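Local coordinates for protein tRNA (guanine(9)-N1)-methyltransferase (Schizosaccharomyces pombe, PDB 4JWH) that catalyses the S-adenosyl-L-methionine-dependent methylation of guanine N1 at position 9 of cytoplasmic tRNA, at residues 104-109 with 140-145; 120-125 with 154-159; 134-139 with 167-172; 198-203 with 268-273. All blocks are in the same frame, centred on the assembly; numbering follows the deposited sequence.

How the interactions relate
All four contacts belong to the SPOUT-type methyltransferase domain of this monomer. Interaction 1 is the parallel pairing of two inner strands, and interaction 3 extends it outward: their centres are 9 Å apart, and L144 O lies 2.7 Å from N172 N. Interactions 2 and 3 both use helix 118-137 and meet where Q157 NE2 comes 3.6 Å from W168 CH2. Interaction 4 lies about 30 Å from interaction 2, centre to centre, across the middle of the chain, yet reaches interaction 1 through I104 CD1 and L203 CB, 3.9 Å apart. Bound S-adenosyl-L-homocysteine is about 7 Å from the I200 side chain and about 8 Å from that of L108.

Interaction 1: 104-109 with 140-145; sequences IRIVLD and HPVELF
L108 and L144 meet on one face of the parallel sheet, next to backbone bonds pairing strand 105-109 with strand 143-145. L144 leaves its backbone with CG anti to N (chi1 -172°), and the chain turns toward the neighbouring strand. CB and CG lead to CD1 (chi2 55°), which does the touching: it lies 3.6 Å from I106 O, 3.9 Å from L108 CG and 4.2 Å from each L108 methyl, with I106 CG2 farther off. On the same face V142 sets CG2 against I106 CG1 at 4.0 Å, and helix 254-267 covers I106 and V142 through F258, L261 and L265. An alanine at L108 would probably open a gap on that side of L144 CD1, which would keep only its I106 contacts across the strands.

On the opposite face R105 and F145 run side by side in the same direction, R105 CG 3.6 Å from F145 CE2. The guanidinium and ring planes are 70° apart, and F182 meets the phenyl ring edge-to-face.

The backbone bonds come from both strands: E143 N to I104 O, I106 N to E143 O (2.9 Å), F145 N to I106 O (2.9 Å) and L108 N to F145 O (2.7 Å). The contact closes the beta-alpha-beta unit around helix 118-137. Four bonds thus meet backbone polarity, while on the I106 face apolar side chains are buried, I106 and V142 under helix 254-267.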
# COMPACT_ATOMS: atom_id res chain seq x y z
N ILE A 104 -4.00 -2.24 -12.40
CA ILE A 104 -4.02 -1.37 -11.20
C ILE A 104 -2.64 -0.82 -10.84
O ILE A 104 -1.63 -1.52 -10.99
CB ILE A 104 -4.69 -2.08 -10.00
CG1 ILE A 104 -6.18 -2.27 -10.32
CG2 ILE A 104 -4.54 -1.29 -8.68
CD1 ILE A 104 -6.90 -3.37 -9.51
N ARG A 105 -2.60 0.46 -10.43
CA ARG A 105 -1.44 1.05 -9.79
C ARG A 105 -1.70 1.04 -8.29
O ARG A 105 -2.79 1.41 -7.87
CB ARG A 105 -1.20 2.49 -10.23
CG ARG A 105 -0.41 2.64 -11.55
CD ARG A 105 -1.07 1.90 -12.71
NE ARG A 105 -2.46 2.28 -12.94
CZ ARG A 105 -2.85 3.36 -13.63
NH1 ARG A 105 -1.95 4.21 -14.12
NH2 ARG A 105 -4.15 3.58 -13.81
N ILE A 106 -0.72 0.62 -7.51
CA ILE A 106 -0.78 0.83 -6.04
C ILE A 106 0.36 1.73 -5.63
O ILE A 106 1.50 1.48 -5.97
CB ILE A 106 -0.79 -0.51 -5.23
CG1 ILE A 106 -2.06 -1.33 -5.57
CG2 ILE A 106 -0.62 -0.22 -3.70
CD1 ILE A 106 -2.25 -2.64 -4.74
N VAL A 107 0.04 2.78 -4.89
CA VAL A 107 1.03 3.78 -4.49
C VAL A 107 1.36 3.69 -3.00
O VAL A 107 0.46 3.81 -2.14
CB VAL A 107 0.51 5.21 -4.76
CG1 VAL A 107 1.46 6.25 -4.24
CG2 VAL A 107 0.18 5.43 -6.25
N LEU A 108 2.65 3.53 -2.69
CA LEU A 108 3.10 3.79 -1.33
C LEU A 108 3.45 5.28 -1.21
O LEU A 108 4.41 5.77 -1.86
CB LEU A 108 4.26 2.87 -0.95
CG LEU A 108 4.08 1.38 -1.29
CD1 LEU A 108 5.27 0.53 -0.88
CD2 LEU A 108 2.74 0.79 -0.75
N ASP A 109 2.65 5.99 -0.41
CA ASP A 109 2.82 7.43 -0.23
C ASP A 109 3.89 7.61 0.85
O ASP A 109 3.61 7.48 2.04
CB ASP A 109 1.51 8.10 0.19
CG ASP A 109 1.68 9.57 0.58
OD1 ASP A 109 2.70 10.21 0.23
OD2 ASP A 109 0.74 10.10 1.20
N HIS A 140 -1.88 -11.77 -9.82
CA HIS A 140 -2.05 -10.55 -10.62
C HIS A 140 -1.16 -9.40 -10.14
O HIS A 140 -1.63 -8.54 -9.41
CB HIS A 140 -3.53 -10.10 -10.63
CG HIS A 140 -4.47 -11.19 -11.02
ND1 HIS A 140 -4.54 -11.68 -12.31
CD2 HIS A 140 -5.35 -11.91 -10.29
CE1 HIS A 140 -5.44 -12.65 -12.36
NE2 HIS A 140 -5.95 -12.80 -11.15
N PRO A 141 0.12 -9.38 -10.56
CA PRO A 141 0.95 -8.29 -10.08
C PRO A 141 0.42 -6.96 -10.59
O PRO A 141 -0.11 -6.89 -11.68
CB PRO A 141 2.32 -8.56 -10.72
CG PRO A 141 2.21 -9.81 -11.47
CD PRO A 141 0.86 -10.40 -11.31
N VAL A 142 0.61 -5.92 -9.78
CA VAL A 142 0.25 -4.58 -10.17
C VAL A 142 1.50 -3.79 -10.45
O VAL A 142 2.61 -4.31 -10.26
CB VAL A 142 -0.56 -3.89 -9.03
CG1 VAL A 142 -1.83 -4.66 -8.78
CG2 VAL A 142 0.27 -3.79 -7.75
N GLU A 143 1.33 -2.52 -10.83
CA GLU A 143 2.46 -1.59 -10.82
C GLU A 143 2.53 -0.89 -9.47
O GLU A 143 1.59 -0.16 -9.07
CB GLU A 143 2.40 -0.57 -11.99
CG GLU A 143 2.80 -1.15 -13.38
CD GLU A 143 4.28 -1.54 -13.58
OE1 GLU A 143 5.19 -1.17 -12.80
OE2 GLU A 143 4.55 -2.24 -14.57
N LEU A 144 3.62 -1.17 -8.76
CA LEU A 144 3.92 -0.58 -7.47
C LEU A 144 4.70 0.74 -7.59
O LEU A 144 5.74 0.79 -8.24
CB LEU A 144 4.70 -1.59 -6.60
CG LEU A 144 4.98 -1.25 -5.12
CD1 LEU A 144 3.67 -0.94 -4.42
CD2 LEU A 144 5.76 -2.41 -4.38
N PHE A 145 4.18 1.80 -6.98
CA PHE A 145 4.85 3.09 -6.98
C PHE A 145 5.21 3.40 -5.56
O PHE A 145 4.46 3.02 -4.61
CB PHE A 145 3.97 4.22 -7.54
CG PHE A 145 3.87 4.24 -9.06
CD1 PHE A 145 4.44 5.30 -9.80
CD2 PHE A 145 3.22 3.22 -9.73
CE1 PHE A 145 4.35 5.32 -11.20
CE2 PHE A 145 3.12 3.23 -11.12
CZ PHE A 145 3.72 4.29 -11.86

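Interaction 2: 120-125 with 154-159; sequences EINSLC and KTRQDF
The N122 amide lies over one face of the R156 guanidinium, with CG 3.1 Å above its plane and displaced toward the rim. The two planes are only 20° apart, a stacked pair, although the side chains as a whole cross at about a right angle. N122 OD1 is 3.1 Å from R156 NE but sits over the face, where the angle is too poor for a hydrogen bond. R156 gets there with CG anti to its backbone N and a bend at chi2 (66°).

Nearer the backbones the contact is apolar. R156 CB touches I121 CG2, the two side chains sliding past each other in opposite directions, and R156 CG lies 3.9 Å from C125 CB. C125 SG, anti to its own backbone N, packs on Q157 of helix 151-161, 3.5 Å from Q157 CA. A leucine in place of R156 would probably leave the N122 amide without the flat group it stacks on, and so freer to turn.

A water also bridges the helices: it donates to C125 O (2.8 Å) and accepts from Q157 NE2 (2.9 Å). C125 O also receives the T129 hydroxyl, so at least two partners, the water and that hydroxyl, hold this carbonyl.

The segments of helices 118-137 and 151-161 cross at -61°, their axes 9.4 Å apart. With I121 and C125 also resting on R152 and L153, the chemistry implies an interface held by carbon and sulfur packing, a stacked amide-guanidinium pair at its partly exposed border and one bridging water.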
# COMPACT_ATOMS: atom_id res chain seq x y z
N GLU A 120 11.01 2.97 13.49
CA GLU A 120 9.82 3.02 12.63
C GLU A 120 10.20 3.04 11.13
O GLU A 120 9.60 2.32 10.32
CB GLU A 120 8.94 4.19 13.03
CG GLU A 120 8.30 3.97 14.38
CD GLU A 120 7.73 5.21 15.00
OE1 GLU A 120 8.13 6.35 14.63
OE2 GLU A 120 6.86 5.05 15.89
N ILE A 121 11.19 3.85 10.77
CA ILE A 121 11.78 3.85 9.41
C ILE A 121 12.32 2.49 9.03
O ILE A 121 12.05 1.99 7.93
CB ILE A 121 12.90 4.89 9.25
CG1 ILE A 121 12.31 6.32 9.31
CG2 ILE A 121 13.67 4.68 7.91
CD1 ILE A 121 11.70 6.77 7.95
N ASN A 122 13.09 1.90 9.93
CA ASN A 122 13.61 0.54 9.72
C ASN A 122 12.48 -0.45 9.44
O ASN A 122 12.54 -1.21 8.46
CB ASN A 122 14.46 0.07 10.90
CG ASN A 122 15.72 0.92 11.10
OD1 ASN A 122 15.96 1.90 10.38
ND2 ASN A 122 16.52 0.55 12.09
N SER A 123 11.44 -0.43 10.28
CA SER A 123 10.27 -1.27 10.05
C SER A 123 9.57 -0.99 8.69
O SER A 123 9.26 -1.93 7.95
CB SER A 123 9.29 -1.15 11.21
OG SER A 123 8.00 -1.59 10.79
N LEU A 124 9.35 0.28 8.37
CA LEU A 124 8.75 0.67 7.09
C LEU A 124 9.56 0.11 5.91
O LEU A 124 9.04 -0.44 4.95
CB LEU A 124 8.63 2.20 7.00
CG LEU A 124 8.02 2.72 5.69
CD1 LEU A 124 6.56 2.19 5.52
CD2 LEU A 124 8.07 4.22 5.68
N CYS A 125 10.87 0.19 6.01
CA CYS A 125 11.69 -0.29 4.94
C CYS A 125 11.51 -1.82 4.67
O CYS A 125 11.41 -2.27 3.53
CB CYS A 125 13.13 0.06 5.26
SG CYS A 125 14.23 -0.56 4.06
N LYS A 154 14.88 6.07 1.95
CA LYS A 154 15.71 5.71 0.79
C LYS A 154 17.15 5.31 1.22
O LYS A 154 17.71 4.36 0.72
CB LYS A 154 15.76 6.86 -0.22
CG LYS A 154 16.55 6.56 -1.50
CD LYS A 154 16.62 7.80 -2.41
CE LYS A 154 17.29 7.49 -3.73
NZ LYS A 154 18.65 6.89 -3.46
N THR A 155 17.73 6.07 2.13
CA THR A 155 19.06 5.70 2.68
C THR A 155 19.02 4.29 3.31
O THR A 155 19.75 3.39 2.90
CB THR A 155 19.49 6.74 3.69
OG1 THR A 155 19.49 8.02 3.05
CG2 THR A 155 20.89 6.43 4.31
N ARG A 156 18.11 4.12 4.27
CA ARG A 156 17.93 2.85 4.98
C ARG A 156 17.76 1.70 4.01
O ARG A 156 18.44 0.67 4.13
CB ARG A 156 16.70 2.94 5.90
CG ARG A 156 16.37 1.65 6.66
CD ARG A 156 17.47 1.31 7.65
NE ARG A 156 17.21 0.04 8.31
CZ ARG A 156 18.12 -0.66 8.99
NH1 ARG A 156 19.37 -0.24 9.07
NH2 ARG A 156 17.76 -1.81 9.57
N GLN A 157 16.88 1.87 3.03
CA GLN A 157 16.65 0.86 2.00
C GLN A 157 17.94 0.42 1.33
O GLN A 157 18.19 -0.77 1.20
CB GLN A 157 15.66 1.34 0.94
CG GLN A 157 15.34 0.29 -0.08
CD GLN A 157 14.40 0.79 -1.14
OE1 GLN A 157 14.76 1.66 -1.94
NE2 GLN A 157 13.18 0.24 -1.17
N ASP A 158 18.73 1.37 0.86
CA ASP A 158 19.97 1.02 0.18
C ASP A 158 21.03 0.43 1.14
O ASP A 158 21.82 -0.43 0.76
CB ASP A 158 20.51 2.23 -0.59
CG ASP A 158 21.78 1.92 -1.32
OD1 ASP A 158 21.75 1.14 -2.31
OD2 ASP A 158 22.81 2.48 -0.89
N PHE A 159 21.02 0.89 2.40
CA PHE A 159 21.89 0.34 3.45
C PHE A 159 21.58 -1.12 3.66
O PHE A 159 22.49 -1.98 3.64
CB PHE A 159 21.71 1.10 4.77
CG PHE A 159 22.55 0.56 5.92
CD1 PHE A 159 22.07 -0.45 6.74
CD2 PHE A 159 23.83 1.09 6.17
CE1 PHE A 159 22.84 -0.95 7.81
CE2 PHE A 159 24.61 0.61 7.23
CZ PHE A 159 24.12 -0.41 8.05
O HOH W 1 12.48 -1.46 1.11

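Interaction 3: 134-139 with 167-172; sequences ANRTAL and NWKRYN
R136 and K169 join the C-terminal part of helix 118-137 to the turn leading into strand 171-173, an outermost strand of the parallel sheet in this SPOUT domain. The two side chains cross obliquely, and the aliphatic part of the lysine lies over one face of the guanidinium. K169 CB stands 3.2 Å above that plane, toward the rim, and CG is 3.3 Å from R136 NH2. R136 reaches this place by leaving with CG anti to its backbone N (chi1 -167°) and bending twice farther out. The extended lysine chain carries its amine onward, leaving NZ 4.6 Å from R136 NH1; these like charges would be expected to repel mildly.

R136 NH2 and K169 N are both donors and make no bond to each other. Instead, NH2 donates to H132 NE2, a nitrogen that K169 N also approaches in a weak hydrogen bond, while the H132 ring stacks on W168.

Closer to the sheet, N135 and R170 cross at about a right angle, with N135 ND2 4.0 Å from R170 CB. N135 ND2 is bonded to V142 O and also donates to a water 2.7 Å away, which in turn donates to K169 O at 2.9 Å.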
# COMPACT_ATOMS: atom_id res chain seq x y z
N ALA A 134 5.64 -9.69 -2.14
CA ALA A 134 4.26 -10.17 -2.29
C ALA A 134 3.74 -9.88 -3.71
O ALA A 134 3.09 -10.72 -4.33
CB ALA A 134 3.37 -9.52 -1.24
N ASN A 135 4.07 -8.71 -4.25
CA ASN A 135 3.70 -8.41 -5.63
C ASN A 135 4.30 -9.35 -6.68
O ASN A 135 3.64 -9.72 -7.65
CB ASN A 135 4.09 -6.98 -5.99
CG ASN A 135 3.34 -6.48 -7.19
OD1 ASN A 135 2.16 -6.75 -7.34
ND2 ASN A 135 4.01 -5.74 -8.04
N ARG A 136 5.56 -9.70 -6.49
CA ARG A 136 6.29 -10.55 -7.44
C ARG A 136 5.67 -11.95 -7.63
O ARG A 136 5.67 -12.47 -8.75
CB ARG A 136 7.77 -10.68 -7.02
CG ARG A 136 8.67 -11.29 -8.13
CD ARG A 136 8.76 -10.38 -9.41
NE ARG A 136 9.64 -9.24 -9.18
CZ ARG A 136 10.97 -9.28 -9.33
NH1 ARG A 136 11.56 -10.39 -9.75
NH2 ARG A 136 11.69 -8.21 -9.05
N THR A 137 5.17 -12.53 -6.54
CA THR A 137 4.62 -13.87 -6.55
C THR A 137 3.10 -13.85 -6.76
O THR A 137 2.46 -14.91 -6.81
CB THR A 137 4.94 -14.64 -5.22
OG1 THR A 137 4.44 -13.91 -4.10
CG2 THR A 137 6.43 -14.88 -5.06
N ALA A 138 2.52 -12.65 -6.88
CA ALA A 138 1.06 -12.52 -6.92
C ALA A 138 0.50 -13.11 -8.22
O ALA A 138 1.18 -13.09 -9.27
CB ALA A 138 0.67 -11.06 -6.81
N LEU A 139 -0.71 -13.64 -8.17
CA LEU A 139 -1.36 -14.12 -9.38
C LEU A 139 -1.60 -12.95 -10.36
O LEU A 139 -1.49 -13.13 -11.58
CB LEU A 139 -2.66 -14.87 -9.06
CG LEU A 139 -3.36 -15.58 -10.23
CD1 LEU A 139 -2.49 -16.75 -10.74
CD2 LEU A 139 -4.78 -16.05 -9.90
N ASN A 167 17.24 -3.38 -8.62
CA ASN A 167 16.99 -4.56 -9.45
C ASN A 167 15.51 -4.98 -9.48
O ASN A 167 15.10 -5.74 -10.36
CB ASN A 167 17.87 -5.74 -9.02
CG ASN A 167 19.37 -5.53 -9.33
OD1 ASN A 167 19.75 -4.70 -10.18
ND2 ASN A 167 20.21 -6.27 -8.63
N TRP A 168 14.72 -4.49 -8.51
CA TRP A 168 13.29 -4.83 -8.39
C TRP A 168 12.53 -4.62 -9.69
O TRP A 168 12.91 -3.76 -10.46
CB TRP A 168 12.63 -4.00 -7.29
CG TRP A 168 13.01 -4.41 -5.89
CD1 TRP A 168 13.90 -5.40 -5.52
CD2 TRP A 168 12.56 -3.80 -4.67
NE1 TRP A 168 13.99 -5.45 -4.14
CE2 TRP A 168 13.19 -4.48 -3.60
CE3 TRP A 168 11.69 -2.75 -4.38
CZ2 TRP A 168 12.95 -4.16 -2.27
CZ3 TRP A 168 11.47 -2.41 -3.07
CH2 TRP A 168 12.10 -3.11 -2.02
N LYS A 169 11.48 -5.40 -9.92
CA LYS A 169 10.61 -5.28 -11.10
C LYS A 169 9.19 -4.75 -10.74
O LYS A 169 8.78 -4.86 -9.59
CB LYS A 169 10.48 -6.65 -11.77
CG LYS A 169 11.83 -7.26 -12.21
CD LYS A 169 11.62 -8.57 -12.97
CE LYS A 169 12.94 -9.10 -13.48
NZ LYS A 169 12.68 -10.36 -14.22
N ARG A 170 8.47 -4.21 -11.73
CA ARG A 170 7.13 -3.63 -11.53
C ARG A 170 7.13 -2.67 -10.34
O ARG A 170 6.18 -2.63 -9.55
CB ARG A 170 6.06 -4.73 -11.36
CG ARG A 170 5.65 -5.45 -12.64
CD ARG A 170 4.13 -5.78 -12.66
NE ARG A 170 3.61 -5.66 -14.03
CZ ARG A 170 2.39 -5.24 -14.36
NH1 ARG A 170 1.48 -4.89 -13.45
NH2 ARG A 170 2.07 -5.17 -15.65
N TYR A 171 8.20 -1.90 -10.23
CA TYR A 171 8.45 -1.05 -9.09
C TYR A 171 8.91 0.32 -9.58
O TYR A 171 9.83 0.43 -10.40
CB TYR A 171 9.47 -1.70 -8.17
CG TYR A 171 9.99 -0.83 -7.05
CD1 TYR A 171 11.30 -0.34 -7.08
CD2 TYR A 171 9.20 -0.54 -5.93
CE1 TYR A 171 11.79 0.45 -6.05
CE2 TYR A 171 9.67 0.25 -4.90
CZ TYR A 171 10.97 0.75 -4.96
OH TYR A 171 11.43 1.55 -3.92
N ASN A 172 8.26 1.35 -9.11
CA ASN A 172 8.49 2.69 -9.61
C ASN A 172 8.68 3.71 -8.49
O ASN A 172 7.71 4.35 -8.06
CB ASN A 172 7.32 3.10 -10.53
CG ASN A 172 6.89 1.98 -11.47
OD1 ASN A 172 7.27 1.97 -12.63
ND2 ASN A 172 6.08 1.03 -10.97
O HOH W 2 6.62 -5.11 -7.65

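Interaction 4: 198-203 with 268-273; sequences NTITEL and RDWEKA
W270 meets the 198-203 loop with the rim of its indole, where NE1 donates to T201 O over 2.9 Å. The bond is fairly straight, 162° at the hydrogen, and the oxygen lies almost in the ring plane. Seen from the acceptor, however, the donor stands well above the carbonyl plane. The six-membered ring goes deeper: its CH2 is 4.0 Å from I200 CG2, and L203 CD2 approaches at the edge. W264 stacks on the indole and also touches E202 and L203.

At the exposed margin E202 OE2 forms a salt bridge with R268 NH2, 2.7 Å apart, the carboxylate and guanidinium planes 84° from each other. The arginine chain bends at chi3 (77°) on its way there. Its NH1 makes a weak bond to a water that donates to L203 O at 2.7 Å.

One N-H of the first turn, that of K272, is capped by D269 OD2 at 3.2 Å, from above the carboxylate plane.

R268, just past helix 254-267, has positive phi and turns the chain toward the D269 cap. The short junction between helices 254-267 and 270-277 meets the 198-203 loop; I200 and W270 adjoin cofactor-binding L192 and L238, consistent with steadying this SPOUT pocket wall.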
# COMPACT_ATOMS: atom_id res chain seq x y z
N ASN A 198 -16.18 5.85 4.16
CA ASN A 198 -16.48 4.99 3.02
C ASN A 198 -15.77 3.64 3.12
O ASN A 198 -14.69 3.54 3.73
CB ASN A 198 -16.07 5.67 1.73
CG ASN A 198 -16.54 7.11 1.65
OD1 ASN A 198 -17.70 7.42 2.00
ND2 ASN A 198 -15.66 8.01 1.22
N THR A 199 -16.36 2.61 2.50
CA THR A 199 -15.80 1.25 2.56
C THR A 199 -15.50 0.73 1.15
O THR A 199 -16.36 0.79 0.29
CB THR A 199 -16.74 0.29 3.32
OG1 THR A 199 -16.89 0.75 4.67
CG2 THR A 199 -16.17 -1.10 3.38
N ILE A 200 -14.28 0.25 0.92
CA ILE A 200 -13.96 -0.36 -0.36
C ILE A 200 -14.55 -1.77 -0.44
O ILE A 200 -14.50 -2.52 0.55
CB ILE A 200 -12.45 -0.31 -0.70
CG1 ILE A 200 -12.26 -0.49 -2.21
CG2 ILE A 200 -11.64 -1.33 0.09
CD1 ILE A 200 -11.10 0.24 -2.73
N THR A 201 -15.13 -2.10 -1.59
CA THR A 201 -15.77 -3.37 -1.78
C THR A 201 -15.23 -4.13 -2.97
O THR A 201 -15.39 -5.34 -3.06
CB THR A 201 -17.27 -3.21 -1.90
OG1 THR A 201 -17.55 -2.33 -2.98
CG2 THR A 201 -17.85 -2.61 -0.60
N GLU A 202 -14.56 -3.43 -3.87
CA GLU A 202 -13.93 -4.03 -5.02
C GLU A 202 -12.79 -3.14 -5.50
O GLU A 202 -12.92 -1.90 -5.45
CB GLU A 202 -14.94 -4.16 -6.15
CG GLU A 202 -15.74 -5.46 -6.13
CD GLU A 202 -16.47 -5.67 -7.42
OE1 GLU A 202 -17.47 -4.93 -7.64
OE2 GLU A 202 -16.05 -6.54 -8.22
N LEU A 203 -11.72 -3.74 -5.98
CA LEU A 203 -10.66 -2.96 -6.61
C LEU A 203 -10.94 -2.85 -8.09
O LEU A 203 -11.09 -3.84 -8.78
CB LEU A 203 -9.26 -3.56 -6.36
CG LEU A 203 -8.95 -3.85 -4.89
CD1 LEU A 203 -7.66 -4.62 -4.72
CD2 LEU A 203 -8.90 -2.57 -4.08
N ARG A 268 -10.98 -12.48 -5.20
CA ARG A 268 -12.19 -11.63 -5.25
C ARG A 268 -13.19 -11.86 -4.11
O ARG A 268 -14.43 -11.72 -4.27
CB ARG A 268 -12.82 -11.64 -6.65
CG ARG A 268 -11.90 -10.99 -7.70
CD ARG A 268 -12.51 -11.05 -9.08
NE ARG A 268 -13.56 -10.04 -9.24
CZ ARG A 268 -13.35 -8.81 -9.70
NH1 ARG A 268 -12.12 -8.41 -10.05
NH2 ARG A 268 -14.37 -7.95 -9.81
N ASP A 269 -12.62 -12.14 -2.93
CA ASP A 269 -13.33 -12.58 -1.73
C ASP A 269 -12.55 -11.92 -0.59
O ASP A 269 -11.36 -12.24 -0.37
CB ASP A 269 -13.24 -14.12 -1.72
CG ASP A 269 -13.82 -14.78 -0.46
OD1 ASP A 269 -14.04 -16.01 -0.51
OD2 ASP A 269 -14.05 -14.10 0.56
N TRP A 270 -13.16 -10.98 0.13
CA TRP A 270 -12.39 -10.31 1.18
C TRP A 270 -12.12 -11.25 2.33
O TRP A 270 -11.08 -11.17 2.95
CB TRP A 270 -13.04 -9.01 1.71
CG TRP A 270 -13.16 -7.96 0.68
CD1 TRP A 270 -14.28 -7.64 -0.04
CD2 TRP A 270 -12.15 -7.05 0.27
NE1 TRP A 270 -14.01 -6.61 -0.90
CE2 TRP A 270 -12.71 -6.22 -0.72
CE3 TRP A 270 -10.80 -6.87 0.63
CZ2 TRP A 270 -11.97 -5.22 -1.37
CZ3 TRP A 270 -10.06 -5.87 -0.01
CH2 TRP A 270 -10.66 -5.06 -1.01
N GLU A 271 -13.07 -12.16 2.61
CA GLU A 271 -12.93 -13.04 3.78
C GLU A 271 -11.70 -13.93 3.65
O GLU A 271 -10.96 -14.11 4.61
CB GLU A 271 -14.23 -13.82 4.05
CG GLU A 271 -15.39 -12.82 4.27
CD GLU A 271 -16.74 -13.44 4.62
OE1 GLU A 271 -17.28 -14.23 3.81
OE2 GLU A 271 -17.26 -13.11 5.71
N LYS A 272 -11.45 -14.45 2.45
CA LYS A 272 -10.30 -15.30 2.23
C LYS A 272 -9.00 -14.52 2.40
O LYS A 272 -8.04 -15.05 2.96
CB LYS A 272 -10.32 -15.95 0.85
CG LYS A 272 -9.48 -17.20 0.82
CD LYS A 272 -9.72 -18.00 -0.42
CE LYS A 272 -8.72 -19.15 -0.47
NZ LYS A 272 -8.92 -19.97 -1.70
N ALA A 273 -8.97 -13.29 1.89
CA ALA A 273 -7.78 -12.45 1.95
C ALA A 273 -7.45 -12.14 3.42
O ALA A 273 -6.30 -12.30 3.87
CB ALA A 273 -8.02 -11.17 1.16
O HOH W 3 -10.17 -5.71 -10.54